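Local coordinates for Two-component response regulator, LuxR family (PDB 3CZ5), which probably acts as a transcriptional response regulator, its phosphorylatable receiver domain, the part crystallised here, controlling a LuxR-type DNA-binding domain, at residues A[113-116]-A[117-121]; A[127-130]-A[131-135]; A[95-99]-A[100-104]; A[55-58]-A[59-63]. All blocks are in the same frame, centred on the assembly; numbering follows the deposited sequence.

Contact 1 of 4, residues A[113-116]-A[117-121]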
ATOM      1  N   ALA A 113       0.003 -11.627   8.407  1.00 29.86           N
ATOM      2  CA  ALA A 113       1.429 -11.244   8.608  1.00 28.16           C
ATOM      3  C   ALA A 113       1.951 -10.428   7.431  1.00 29.36           C
ATOM      4  O   ALA A 113       2.735  -9.489   7.604  1.00 30.16           O
ATOM      5  CB  ALA A 113       2.290 -12.430   8.788  1.00 26.26           C
ATOM      6  N   GLU A 114       1.481 -10.773   6.241  1.00 29.46           N
ATOM      7  CA  GLU A 114       1.927 -10.172   5.002  1.00 30.72           C
ATOM      8  C   GLU A 114       2.099  -8.646   5.045  1.00 31.77           C
ATOM      9  O   GLU A 114       3.139  -8.033   4.592  1.00 32.87           O
ATOM     10  CB  GLU A 114       0.927 -10.530   3.919  1.00 31.47           C
ATOM     11  CG  GLU A 114       1.183 -11.899   3.444  1.00 51.00           C
ATOM     12  CD  GLU A 114       2.569 -12.033   2.846  1.00 35.37           C
ATOM     13  OE1 GLU A 114       3.236 -10.958   2.541  1.00 51.45           O
ATOM     14  OE2 GLU A 114       2.955 -13.220   2.651  1.00 51.40           O
ATOM     15  N   LEU A 115       1.047  -8.037   5.574  1.00 29.25           N
ATOM     16  CA  LEU A 115       0.968  -6.641   5.658  1.00 26.19           C
ATOM     17  C   LEU A 115       2.252  -6.122   6.331  1.00 25.50           C
ATOM     18  O   LEU A 115       3.013  -5.347   5.731  1.00 24.42           O
ATOM     19  CB  LEU A 115      -0.295  -6.309   6.437  1.00 24.68           C
ATOM     20  CG  LEU A 115      -0.371  -4.814   6.537  1.00 16.95           C
ATOM     21  CD1 LEU A 115      -0.052  -4.210   5.139  1.00 24.65           C
ATOM     22  CD2 LEU A 115      -1.694  -4.361   7.031  1.00 23.76           C
ATOM     23  N   VAL A 116       2.539  -6.562   7.561  1.00 25.40           N
ATOM     24  CA  VAL A 116       3.642  -5.932   8.228  1.00 24.67           C
ATOM     25  C   VAL A 116       4.941  -6.271   7.539  1.00 24.33           C
ATOM     26  O   VAL A 116       5.696  -5.396   7.178  1.00 24.79           O
ATOM     27  CB  VAL A 116       3.704  -6.278   9.641  1.00 25.32           C
ATOM     28  CG1 VAL A 116       5.153  -6.120  10.117  1.00 26.39           C
ATOM     29  CG2 VAL A 116       2.769  -5.377  10.406  1.00 25.83           C
ATOM     30  N   GLN A 117       5.190  -7.535   7.285  1.00 24.11           N
ATOM     31  CA  GLN A 117       6.329  -7.902   6.420  1.00 24.68           C
ATOM     32  C   GLN A 117       6.540  -6.985   5.199  1.00 22.31           C
ATOM     33  O   GLN A 117       7.634  -6.397   5.022  1.00 22.28           O
ATOM     34  CB  GLN A 117       6.169  -9.321   5.886  1.00 27.39           C
ATOM     35  CG  GLN A 117       5.917 -10.341   6.895  1.00 62.07           C
ATOM     36  CD  GLN A 117       7.208 -10.814   7.366  1.00 30.42           C
ATOM     37  OE1 GLN A 117       8.199 -10.745   6.621  1.00 62.53           O
ATOM     38  NE2 GLN A 117       7.261 -11.291   8.619  1.00 62.84           N
ATOM     39  N   ALA A 118       5.528  -6.901   4.335  1.00 19.66           N
ATOM     40  CA  ALA A 118       5.593  -5.961   3.212  1.00 17.55           C
ATOM     41  C   ALA A 118       6.044  -4.572   3.680  1.00 15.85           C
ATOM     42  O   ALA A 118       7.094  -4.074   3.293  1.00 15.38           O
ATOM     43  CB  ALA A 118       4.258  -5.858   2.570  1.00 17.96           C
ATOM     44  N   ILE A 119       5.257  -3.923   4.512  1.00 15.55           N
ATOM     45  CA  ILE A 119       5.725  -2.655   5.065  1.00 17.88           C
ATOM     46  C   ILE A 119       7.255  -2.686   5.476  1.00 19.91           C
ATOM     47  O   ILE A 119       8.021  -1.751   5.157  1.00 19.38           O
ATOM     48  CB  ILE A 119       4.911  -2.323   6.292  1.00 17.62           C
ATOM     49  CG1 ILE A 119       3.507  -1.965   5.899  1.00 16.95           C
ATOM     50  CG2 ILE A 119       5.523  -1.195   7.110  1.00 15.10           C
ATOM     51  CD1 ILE A 119       2.590  -1.872   7.120  1.00 18.46           C
ATOM     52  N   GLU A 120       7.640  -3.740   6.206  1.00 21.89           N
ATOM     53  CA  GLU A 120       8.991  -3.947   6.678  1.00 25.21           C
ATOM     54  C   GLU A 120       9.993  -3.928   5.529  1.00 27.90           C
ATOM     55  O   GLU A 120      10.996  -3.197   5.583  1.00 30.25           O
ATOM     56  CB  GLU A 120       9.134  -5.290   7.388  1.00 25.61           C
ATOM     57  CG  GLU A 120       8.163  -5.480   8.529  1.00 25.32           C
ATOM     58  CD  GLU A 120       8.803  -6.137   9.777  1.00 27.42           C
ATOM     59  OE1 GLU A 120       8.865  -5.434  10.839  1.00 25.20           O
ATOM     60  OE2 GLU A 120       9.233  -7.339   9.687  1.00 25.11           O
ATOM     61  N   ALA A 121       9.727  -4.728   4.502  1.00 27.09           N
ATOM     62  CA  ALA A 121      10.600  -4.832   3.328  1.00 25.92           C
ATOM     63  C   ALA A 121      10.656  -3.631   2.464  1.00 25.43           C
ATOM     64  O   ALA A 121      11.657  -3.445   1.777  1.00 26.05           O
ATOM     65  CB  ALA A 121      10.156  -5.933   2.460  1.00 25.77           C
TER
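Leu115 turns its CG away from the backbone N (chi1 180°), while Ile119 carries CD1 out on an extended branch (chi2 170°), and these two choices bring together side chains one helical turn apart. Leu115 CD1 ends 4.0 Å from Ile119 CD1; the side chains cross obliquely, methyl against methyl. Nearer its root, Ile119 CG1 lies 3.4 Å from Leu115 O, so the isoleucine packs back over the preceding turn. Both residues are buried, and branched aliphatic chains suit the place: each reaches Leu83 of strand 82-86 and Ile25 of helix 15-25, and Leu115 extends further to Phe85 and Tyr21. Ala118, small enough to let the helix lie close to the sheet, also touches Leu83.

The residues belong to helix 114-122, the crossover helix of a beta-alpha-beta unit that links strand 104-107 to strand 128-129 in a CheY-like receiver domain. Its backbone bonds here include Gln117 N to Ala113 O at 3.2 Å, Ala118 N to Glu114 O at 2.7 Å and Ile119 N to Leu115 O at 2.9 Å, all three donors lying nearly along the C=O axis. Ala113 N is bonded to Asp111 OD2.

On a more exposed flank, Val116 and Glu120 lie side by side one turn apart, though the placing of Glu120 CG is doubtful. The carboxylate beyond has its partner elsewhere: Glu120 OE1 forms a salt bridge with Arg28 NE, and Val116 packs against the same arginine. Exposed Gln117 keeps its CG 3.4 Å from Ala113 O and sends its amide outward.

Contact 2 of 4, residues A[127-130]-A[131-135]; sequences RAMS and PDIAQ
Ser130 OG gives its hydrogen to Asp132 OD2 at 2.9 Å, and the same oxygen is also bonded to the backbone N of Thr107 and, weakly, to Ser110 OG. The hydroxyl meets the carboxylate from above its plane, 35° out of it. Ser130 holds OG between its own backbone N and carbonyl carbon (chi1 56°), and Asp132 holds CG in the corresponding position (chi1 50°), which brings together polar groups two residues apart.

Ser130 occupies the N-cap position of helix 131-142, but its hydroxyl makes no capping bond. Its carbonyl oxygen serves the helix instead, with a nearly straight bond from Ala134 N at 3.0 Å and a weak one from Ile133 N at 3.2 Å. Pro131 suits the first turn, where its missing N-H is not needed and the ring restricts phi.

On the apolar flank Met129 CG lies 3.8 Å from Ile133 CG2, the side chains crossing at about a right angle, and Met129 SD passes 4.5 Å from Ala134 CB. The long, unbranched methionine reaches from the strand end across the first turn of the helix, while buried Ile133 touches Tyr105 and Thr107. Strand 128-129, pairing with residues 103-105, is an edge strand beyond the five of a CheY-like receiver domain, and helix 131-142 leads away, probably toward the DNA-binding domain.

The Asp132 carboxylate is thus held by several groups: OD1 bonds Thr107 OG1, and OD2 bonds Ser110 OG as well. Such contacts, in the first turn of a helix, would probably stabilise its negative charge.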
ATOM      1  N   ARG A 127      10.941  -4.286  -2.935  1.00 31.88           N
ATOM      2  CA  ARG A 127       9.599  -4.253  -3.490  1.00 30.87           C
ATOM      3  C   ARG A 127       8.740  -5.401  -2.931  1.00 28.80           C
ATOM      4  O   ARG A 127       9.166  -6.555  -2.931  1.00 29.56           O
ATOM      5  CB  ARG A 127       9.742  -4.350  -4.999  1.00 32.62           C
ATOM      6  CG  ARG A 127       8.673  -3.680  -5.799  1.00 49.94           C
ATOM      7  CD  ARG A 127       8.668  -4.191  -7.205  1.00 35.07           C
ATOM      8  NE  ARG A 127       9.987  -4.074  -7.810  1.00 50.67           N
ATOM      9  CZ  ARG A 127      10.508  -2.922  -8.221  1.00 37.49           C
ATOM     10  NH1 ARG A 127       9.807  -1.793  -8.077  1.00 50.54           N
ATOM     11  NH2 ARG A 127      11.722  -2.908  -8.782  1.00 50.76           N
ATOM     12  N   ALA A 128       7.546  -5.108  -2.435  1.00 26.91           N
ATOM     13  CA  ALA A 128       6.825  -6.124  -1.686  1.00 24.87           C
ATOM     14  C   ALA A 128       5.625  -6.631  -2.463  1.00 26.23           C
ATOM     15  O   ALA A 128       4.853  -5.851  -3.053  1.00 25.58           O
ATOM     16  CB  ALA A 128       6.438  -5.641  -0.318  1.00 22.33           C
ATOM     17  N   MET A 129       5.498  -7.963  -2.438  1.00 27.74           N
ATOM     18  CA  MET A 129       4.525  -8.758  -3.204  1.00 27.69           C
ATOM     19  C   MET A 129       4.080  -9.930  -2.338  1.00 28.65           C
ATOM     20  O   MET A 129       4.855 -10.829  -2.056  1.00 30.35           O
ATOM     21  CB  MET A 129       5.195  -9.328  -4.470  1.00 27.10           C
ATOM     22  CG  MET A 129       4.614  -8.804  -5.758  1.00 12.96           C
ATOM     23  SD  MET A 129       5.542  -9.258  -7.212  1.00 28.09           S
ATOM     24  CE  MET A 129       7.125  -8.747  -6.642  1.00 11.50           C
ATOM     25  N   SER A 130       2.839  -9.995  -1.911  1.00 27.93           N
ATOM     26  CA  SER A 130       2.475 -11.276  -1.382  1.00 27.62           C
ATOM     27  C   SER A 130       2.661 -12.455  -2.443  1.00 27.47           C
ATOM     28  O   SER A 130       2.739 -12.244  -3.682  1.00 24.68           O
ATOM     29  CB  SER A 130       1.086 -11.222  -0.755  1.00 27.30           C
ATOM     30  OG  SER A 130       0.172 -10.760  -1.690  1.00 14.84           O
ATOM     31  N   PRO A 131       2.787 -13.697  -1.920  1.00 29.38           N
ATOM     32  CA  PRO A 131       2.892 -14.940  -2.649  1.00 29.66           C
ATOM     33  C   PRO A 131       1.872 -15.057  -3.755  1.00 31.34           C
ATOM     34  O   PRO A 131       2.199 -15.348  -4.897  1.00 31.72           O
ATOM     35  CB  PRO A 131       2.567 -15.965  -1.594  1.00 28.58           C
ATOM     36  CG  PRO A 131       2.305 -15.254  -0.378  1.00 30.06           C
ATOM     37  CD  PRO A 131       2.972 -13.962  -0.488  1.00 29.24           C
ATOM     38  N   ASP A 132       0.621 -14.862  -3.428  1.00 32.45           N
ATOM     39  CA  ASP A 132      -0.391 -15.138  -4.433  1.00 33.46           C
ATOM     40  C   ASP A 132      -0.190 -14.284  -5.667  1.00 32.40           C
ATOM     41  O   ASP A 132      -0.377 -14.745  -6.793  1.00 33.73           O
ATOM     42  CB  ASP A 132      -1.766 -14.946  -3.847  1.00 36.07           C
ATOM     43  CG  ASP A 132      -1.902 -13.627  -3.136  1.00 56.77           C
ATOM     44  OD1 ASP A 132      -2.830 -12.965  -3.529  1.00 38.78           O
ATOM     45  OD2 ASP A 132      -1.185 -13.225  -2.180  1.00 38.61           O
ATOM     46  N   ILE A 133       0.276 -13.064  -5.509  1.00 30.44           N
ATOM     47  CA  ILE A 133       0.463 -12.230  -6.690  1.00 28.81           C
ATOM     48  C   ILE A 133       1.782 -12.486  -7.411  1.00 26.05           C
ATOM     49  O   ILE A 133       1.844 -12.477  -8.660  1.00 25.57           O
ATOM     50  CB  ILE A 133       0.319 -10.766  -6.330  1.00 30.28           C
ATOM     51  CG1 ILE A 133      -1.136 -10.335  -6.544  1.00 19.19           C
ATOM     52  CG2 ILE A 133       1.295  -9.902  -7.120  1.00 21.16           C
ATOM     53  CD1 ILE A 133      -1.528  -9.480  -5.427  1.00 31.14           C
ATOM     54  N   ALA A 134       2.822 -12.738  -6.631  1.00 23.85           N
ATOM     55  CA  ALA A 134       4.097 -13.172  -7.203  1.00 22.44           C
ATOM     56  C   ALA A 134       3.853 -14.368  -8.090  1.00 23.43           C
ATOM     57  O   ALA A 134       4.387 -14.473  -9.189  1.00 22.69           O
ATOM     58  CB  ALA A 134       5.042 -13.550  -6.125  1.00 21.69           C
ATOM     59  N   GLN A 135       3.061 -15.301  -7.573  1.00 25.12           N
ATOM     60  CA  GLN A 135       2.733 -16.517  -8.291  1.00 26.40           C
ATOM     61  C   GLN A 135       2.037 -16.130  -9.591  1.00 25.90           C
ATOM     62  O   GLN A 135       2.425 -16.661 -10.645  1.00 24.71           O
ATOM     63  CB  GLN A 135       1.816 -17.387  -7.453  1.00 27.88           C
ATOM     64  CG  GLN A 135       1.705 -18.770  -7.987  1.00 62.87           C
ATOM     65  CD  GLN A 135       3.013 -19.548  -7.839  1.00 30.51           C
ATOM     66  OE1 GLN A 135       3.954 -19.107  -7.170  1.00 62.75           O
ATOM     67  NE2 GLN A 135       3.066 -20.721  -8.463  1.00 62.86           N
TER

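Contact 3 of 4, residues A[95-99]-A[100-104]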
ATOM      1  N   LEU A  95       0.808  -5.085 -11.920  1.00 23.24           N
ATOM      2  CA  LEU A  95       1.721  -4.448 -12.891  1.00 20.77           C
ATOM      3  C   LEU A  95       1.437  -2.958 -13.016  1.00 21.73           C
ATOM      4  O   LEU A  95       2.340  -2.154 -12.993  1.00 22.92           O
ATOM      5  CB  LEU A  95       1.592  -5.043 -14.278  1.00 17.55           C
ATOM      6  CG  LEU A  95       2.072  -6.474 -14.189  1.00 26.22           C
ATOM      7  CD1 LEU A  95       1.532  -7.307 -15.417  1.00 15.75           C
ATOM      8  CD2 LEU A  95       3.592  -6.460 -14.012  1.00 15.42           C
ATOM      9  N   LYS A  96       0.187  -2.594 -13.207  1.00 21.19           N
ATOM     10  CA  LYS A  96      -0.188  -1.207 -13.300  1.00 21.54           C
ATOM     11  C   LYS A  96       0.386  -0.454 -12.095  1.00 21.02           C
ATOM     12  O   LYS A  96       1.110   0.564 -12.258  1.00 21.28           O
ATOM     13  CB  LYS A  96      -1.706  -1.127 -13.243  1.00 23.15           C
ATOM     14  CG  LYS A  96      -2.307  -0.194 -14.250  1.00 49.25           C
ATOM     15  CD  LYS A  96      -3.601  -0.795 -14.842  1.00 26.79           C
ATOM     16  CE  LYS A  96      -3.693  -0.659 -16.389  1.00 49.60           C
ATOM     17  NZ  LYS A  96      -4.813  -1.506 -16.890  1.00 27.32           N
ATOM     18  N   ALA A  97       0.049  -0.978 -10.900  1.00 18.77           N
ATOM     19  CA  ALA A  97       0.242  -0.309  -9.655  1.00 16.49           C
ATOM     20  C   ALA A  97       1.671  -0.100  -9.723  1.00 18.51           C
ATOM     21  O   ALA A  97       2.135   1.019  -9.483  1.00 19.68           O
ATOM     22  CB  ALA A  97      -0.078  -1.192  -8.508  1.00 15.00           C
ATOM     23  N   PHE A  98       2.413  -1.150 -10.082  1.00 19.36           N
ATOM     24  CA  PHE A  98       3.887  -0.974 -10.132  1.00 21.34           C
ATOM     25  C   PHE A  98       4.329   0.079 -11.132  1.00 23.94           C
ATOM     26  O   PHE A  98       5.177   0.895 -10.821  1.00 25.27           O
ATOM     27  CB  PHE A  98       4.695  -2.254 -10.313  1.00 20.40           C
ATOM     28  CG  PHE A  98       4.717  -3.117  -9.082  1.00  9.91           C
ATOM     29  CD1 PHE A  98       5.352  -2.686  -7.904  1.00 21.36           C
ATOM     30  CD2 PHE A  98       4.078  -4.385  -9.066  1.00 20.97           C
ATOM     31  CE1 PHE A  98       5.356  -3.533  -6.723  1.00  8.69           C
ATOM     32  CE2 PHE A  98       4.086  -5.201  -7.918  1.00  8.14           C
ATOM     33  CZ  PHE A  98       4.700  -4.777  -6.774  1.00 20.48           C
ATOM     34  N   GLU A  99       3.726   0.097 -12.311  1.00 24.64           N
ATOM     35  CA  GLU A  99       4.234   0.910 -13.392  1.00 25.07           C
ATOM     36  C   GLU A  99       3.930   2.321 -12.890  1.00 24.70           C
ATOM     37  O   GLU A  99       4.691   3.252 -13.153  1.00 24.53           O
ATOM     38  CB  GLU A  99       3.624   0.452 -14.761  1.00 25.97           C
ATOM     39  CG  GLU A  99       3.468   1.462 -15.869  1.00 56.71           C
ATOM     40  CD  GLU A  99       2.382   1.033 -16.890  1.00 29.98           C
ATOM     41  OE1 GLU A  99       1.590   0.091 -16.573  1.00 57.76           O
ATOM     42  OE2 GLU A  99       2.313   1.626 -18.014  1.00 57.25           O
ATOM     43  N   ALA A 100       2.907   2.441 -12.044  1.00 23.59           N
ATOM     44  CA  ALA A 100       2.585   3.738 -11.465  1.00 23.17           C
ATOM     45  C   ALA A 100       3.505   4.215 -10.360  1.00 25.08           C
ATOM     46  O   ALA A 100       3.366   5.344  -9.929  1.00 27.11           O
ATOM     47  CB  ALA A 100       1.183   3.776 -10.939  1.00 22.08           C
ATOM     48  N   GLY A 101       4.404   3.400  -9.839  1.00 24.95           N
ATOM     49  CA  GLY A 101       5.202   3.874  -8.680  1.00 24.84           C
ATOM     50  C   GLY A 101       5.024   3.182  -7.330  1.00 25.11           C
ATOM     51  O   GLY A 101       5.786   3.432  -6.402  1.00 24.83           O
ATOM     52  N   ALA A 102       4.012   2.315  -7.207  1.00 24.68           N
ATOM     53  CA  ALA A 102       3.793   1.604  -5.970  1.00 22.75           C
ATOM     54  C   ALA A 102       4.992   0.752  -5.709  1.00 21.91           C
ATOM     55  O   ALA A 102       5.525   0.139  -6.596  1.00 21.61           O
ATOM     56  CB  ALA A 102       2.572   0.758  -6.052  1.00 22.00           C
ATOM     57  N   SER A 103       5.429   0.633  -4.477  1.00 21.39           N
ATOM     58  CA  SER A 103       6.554  -0.216  -4.212  1.00 20.34           C
ATOM     59  C   SER A 103       6.127  -1.548  -3.670  1.00 16.29           C
ATOM     60  O   SER A 103       6.917  -2.363  -3.327  1.00 24.23           O
ATOM     61  CB  SER A 103       7.488   0.434  -3.229  1.00 23.35           C
ATOM     62  OG  SER A 103       7.255   1.793  -3.184  1.00 21.44           O
ATOM     63  N   GLY A 104       4.849  -1.769  -3.581  1.00 23.42           N
ATOM     64  CA  GLY A 104       4.402  -3.037  -2.974  1.00 22.41           C
ATOM     65  C   GLY A 104       2.967  -3.336  -3.391  1.00 22.84           C
ATOM     66  O   GLY A 104       2.177  -2.438  -3.597  1.00 23.38           O
TER
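Lys96 O, Ala97 O and Phe98 O, at the end of helix 91-99, each find a donor in the turn that follows. Lys96 O takes Ala100 N at 2.6 Å in an ordinary helical bond. The next two reach back differently: Gly101 N bonds Phe98 O at 2.8 Å, and Ala102 N bonds Ala97 O at 3.2 Å, both donors standing above the plane of the carbonyl they meet.

This nested pair, a 5→2 bond within a 6→1 bond, with Gly101 at positive phi (114°), is a Schellman motif. Glycine suits the turn because a CB at these backbone angles would press on the carbonyl oxygen of Ala100. The apolar contact that commonly accompanies this cap is present too: Ala97 CB and Ala102 CB lie 4.1 Å apart, flanking the longer of the two bonds.

Beyond the cap the chain straightens into the sheet, and its polar atoms pass to neighbouring strands: the backbone of Ser103 bonds Ile82 and Ala128, and that of Gly104 bonds Ile84. Phe98 runs alongside this exit. With CG beside the backbone N (chi1 -72°), its ring points forward along the departing chain and presents an edge to the Ser103 carbonyl, while CE1 comes 3.6 Å from Gly104 N. Phe98 also touches Tyr105, whereas Ala97 and Ala100 meet Ile67 of helix 66-76.

Contact 4 of 4, residues A[55-58]-A[59-63]. With PO4 (phosphate ion), chain E.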
ATOM      1  N   VAL A  55       3.016   4.990   2.816  1.00 22.87           N
ATOM      2  CA  VAL A  55       1.561   4.994   2.822  1.00 22.59           C
ATOM      3  C   VAL A  55       1.024   3.652   2.382  1.00 22.11           C
ATOM      4  O   VAL A  55       1.571   3.050   1.478  1.00 22.75           O
ATOM      5  CB  VAL A  55       1.008   6.152   1.992  1.00 23.51           C
ATOM      6  CG1 VAL A  55       2.020   6.634   0.988  1.00 17.38           C
ATOM      7  CG2 VAL A  55      -0.316   5.794   1.360  1.00 17.88           C
ATOM      8  N   VAL A  56       0.023   3.150   3.097  1.00 21.45           N
ATOM      9  CA  VAL A  56      -0.730   1.956   2.717  1.00 21.23           C
ATOM     10  C   VAL A  56      -2.149   2.250   2.239  1.00 21.75           C
ATOM     11  O   VAL A  56      -2.969   2.776   2.999  1.00 21.88           O
ATOM     12  CB  VAL A  56      -0.981   1.059   3.895  1.00 21.36           C
ATOM     13  CG1 VAL A  56      -2.005  -0.078   3.494  1.00 18.25           C
ATOM     14  CG2 VAL A  56       0.333   0.511   4.425  1.00 19.65           C
ATOM     15  N   MET A  57      -2.473   1.825   1.014  1.00 21.89           N
ATOM     16  CA  MET A  57      -3.721   2.277   0.295  1.00 19.31           C
ATOM     17  C   MET A  57      -4.572   1.146  -0.304  1.00 17.54           C
ATOM     18  O   MET A  57      -3.993   0.210  -0.841  1.00 18.31           O
ATOM     19  CB  MET A  57      -3.288   3.179  -0.874  1.00 16.94           C
ATOM     20  CG  MET A  57      -4.091   4.395  -0.885  1.00 27.76           C
ATOM     21  SD  MET A  57      -3.693   5.672  -1.999  1.00 13.53           S
ATOM     22  CE  MET A  57      -5.360   6.169  -2.073  1.00 27.15           C
ATOM     23  N   ASP A  58      -5.904   1.228  -0.264  1.00 15.07           N
ATOM     24  CA  ASP A  58      -6.695   0.337  -1.049  1.00 15.93           C
ATOM     25  C   ASP A  58      -6.425   0.522  -2.560  1.00 18.18           C
ATOM     26  O   ASP A  58      -5.886   1.540  -3.051  1.00 18.27           O
ATOM     27  CB  ASP A  58      -8.134   0.705  -0.916  1.00 17.24           C
ATOM     28  CG  ASP A  58      -8.711   0.344   0.405  1.00 54.59           C
ATOM     29  OD1 ASP A  58      -7.969  -0.241   1.263  1.00 19.13           O
ATOM     30  OD2 ASP A  58      -9.938   0.654   0.538  1.00 20.36           O
ATOM     31  N   LEU A  59      -6.865  -0.438  -3.343  1.00 19.16           N
ATOM     32  CA  LEU A  59      -6.829  -0.227  -4.760  1.00 20.30           C
ATOM     33  C   LEU A  59      -8.134   0.480  -5.119  1.00 21.63           C
ATOM     34  O   LEU A  59      -8.232   1.228  -6.102  1.00 21.98           O
ATOM     35  CB  LEU A  59      -6.789  -1.571  -5.424  1.00 20.46           C
ATOM     36  CG  LEU A  59      -6.780  -1.522  -6.941  1.00 21.75           C
ATOM     37  CD1 LEU A  59      -5.403  -1.100  -7.467  1.00 18.90           C
ATOM     38  CD2 LEU A  59      -7.135  -2.945  -7.407  1.00 20.55           C
ATOM     39  N   THR A  60      -9.136   0.251  -4.288  1.00 22.04           N
ATOM     40  CA  THR A  60     -10.453   0.670  -4.599  1.00 23.61           C
ATOM     41  C   THR A  60     -10.849   1.730  -3.613  1.00 26.63           C
ATOM     42  O   THR A  60     -10.841   1.480  -2.389  1.00 28.58           O
ATOM     43  CB  THR A  60     -11.434  -0.481  -4.550  1.00 22.61           C
ATOM     44  OG1 THR A  60     -10.935  -1.523  -5.375  1.00 37.90           O
ATOM     45  CG2 THR A  60     -12.742  -0.046  -5.133  1.00 37.63           C
ATOM     46  N   LEU A  61     -11.227   2.906  -4.144  1.00 25.75           N
ATOM     47  CA  LEU A  61     -11.510   4.041  -3.297  1.00 23.63           C
ATOM     48  C   LEU A  61     -12.719   4.802  -3.804  1.00 23.30           C
ATOM     49  O   LEU A  61     -12.971   4.854  -5.016  1.00 23.71           O
ATOM     50  CB  LEU A  61     -10.275   4.936  -3.276  1.00 22.06           C
ATOM     51  CG  LEU A  61      -9.039   4.491  -2.489  1.00 13.50           C
ATOM     52  CD1 LEU A  61      -7.968   5.547  -2.606  1.00 18.93           C
ATOM     53  CD2 LEU A  61      -9.555   4.387  -1.084  1.00 19.57           C
ATOM     54  N   PRO A  62     -13.498   5.382  -2.876  1.00 22.50           N
ATOM     55  CA  PRO A  62     -14.608   6.188  -3.380  1.00 21.95           C
ATOM     56  C   PRO A  62     -13.921   7.385  -4.093  1.00 23.55           C
ATOM     57  O   PRO A  62     -13.189   8.194  -3.434  1.00 25.08           O
ATOM     58  CB  PRO A  62     -15.409   6.549  -2.130  1.00 20.04           C
ATOM     59  CG  PRO A  62     -14.386   6.539  -1.019  1.00 41.72           C
ATOM     60  CD  PRO A  62     -13.194   5.638  -1.459  1.00 22.14           C
ATOM     61  N   GLY A  63     -14.115   7.468  -5.415  1.00 21.65           N
ATOM     62  CA  GLY A  63     -13.374   8.404  -6.257  1.00 20.35           C
ATOM     63  C   GLY A  63     -12.303   7.642  -7.010  1.00 20.75           C
ATOM     64  O   GLY A  63     -12.426   6.453  -7.291  1.00 22.81           O
TER
HETATM   65  P   PO4 E 201      -9.879  -2.763  -1.731  1.00 16.77           P
HETATM   66  O1  PO4 E 201     -10.733  -3.806  -2.363  1.00 19.64           O
HETATM   67  O2  PO4 E 201      -9.363  -3.063  -0.341  1.00 18.64           O
HETATM   68  O3  PO4 E 201      -8.737  -2.398  -2.637  1.00 19.56           O
HETATM   69  O4  PO4 E 201     -10.919  -1.677  -1.814  1.00 20.71           O
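Asp58 CB lies between Thr60 O, 3.2 Å away, and the Leu61 CD2 methyl at 4.0 Å. Its CG sits beside the backbone N (chi1 -73°), 3.5 Å from O2 of a bound phosphate ion. At the tip, OD1 is likewise 3.5 Å from phosphate O2 and forms a salt bridge with Lys108 NZ. OD2 faces the other way, 3.5 Å from phosphate O4 and 3.2 Å from Thr60 O; OD2 and Thr60 O are both acceptors and do not bond. Asp12 and Asp13 also crowd OD2, making an acidic cluster like the one that binds magnesium in other receiver domains.

Asp58 is the predicted site of phosphorylation, and it is unmodified here. The phosphate, probably from the crystallisation liquor, is gripped through O3 by Leu59 N at 2.8 Å and Thr60 N at 3.1 Å, with Lys108 NZ and Thr86 OG1 as further partners. Its position is consistent with the space an aspartyl phosphate would use. Backbone N-H groups serve as the donors, which the loop can offer whatever its side chains.

Asp58 stands just beyond the end of strand 54-57, which runs parallel between strands 6-11 and 82-86. The loop then leads toward helix 66-76, with Leu61 packed on Val11 and Asp13 on one flank and Leu59 on Thr86 and His88 on the other.

From the N terminus the chain passes contact 4, then contact 3, contact 1 and contact 2, strictly in series, with none nesting or crossing. Each is local, its two segments adjoining, so none closes a long loop: contact 4 leaves strand 54-57, contact 3 ends helix 91-99 ahead of strand 104-107, contact 1 lies in helix 114-122, and contact 2 joins strand 128-129 to the last helix. Contacts 1 and 4 meet through Ile119 and Val56, helix on sheet. Contacts 1 and 2 pack through Ala118 and Ala128, while contacts 2 and 3 probably share a bond between Ala128 N and Ser103 O, with Arg127 lying against Phe98. Contacts 3 and 4 do not touch.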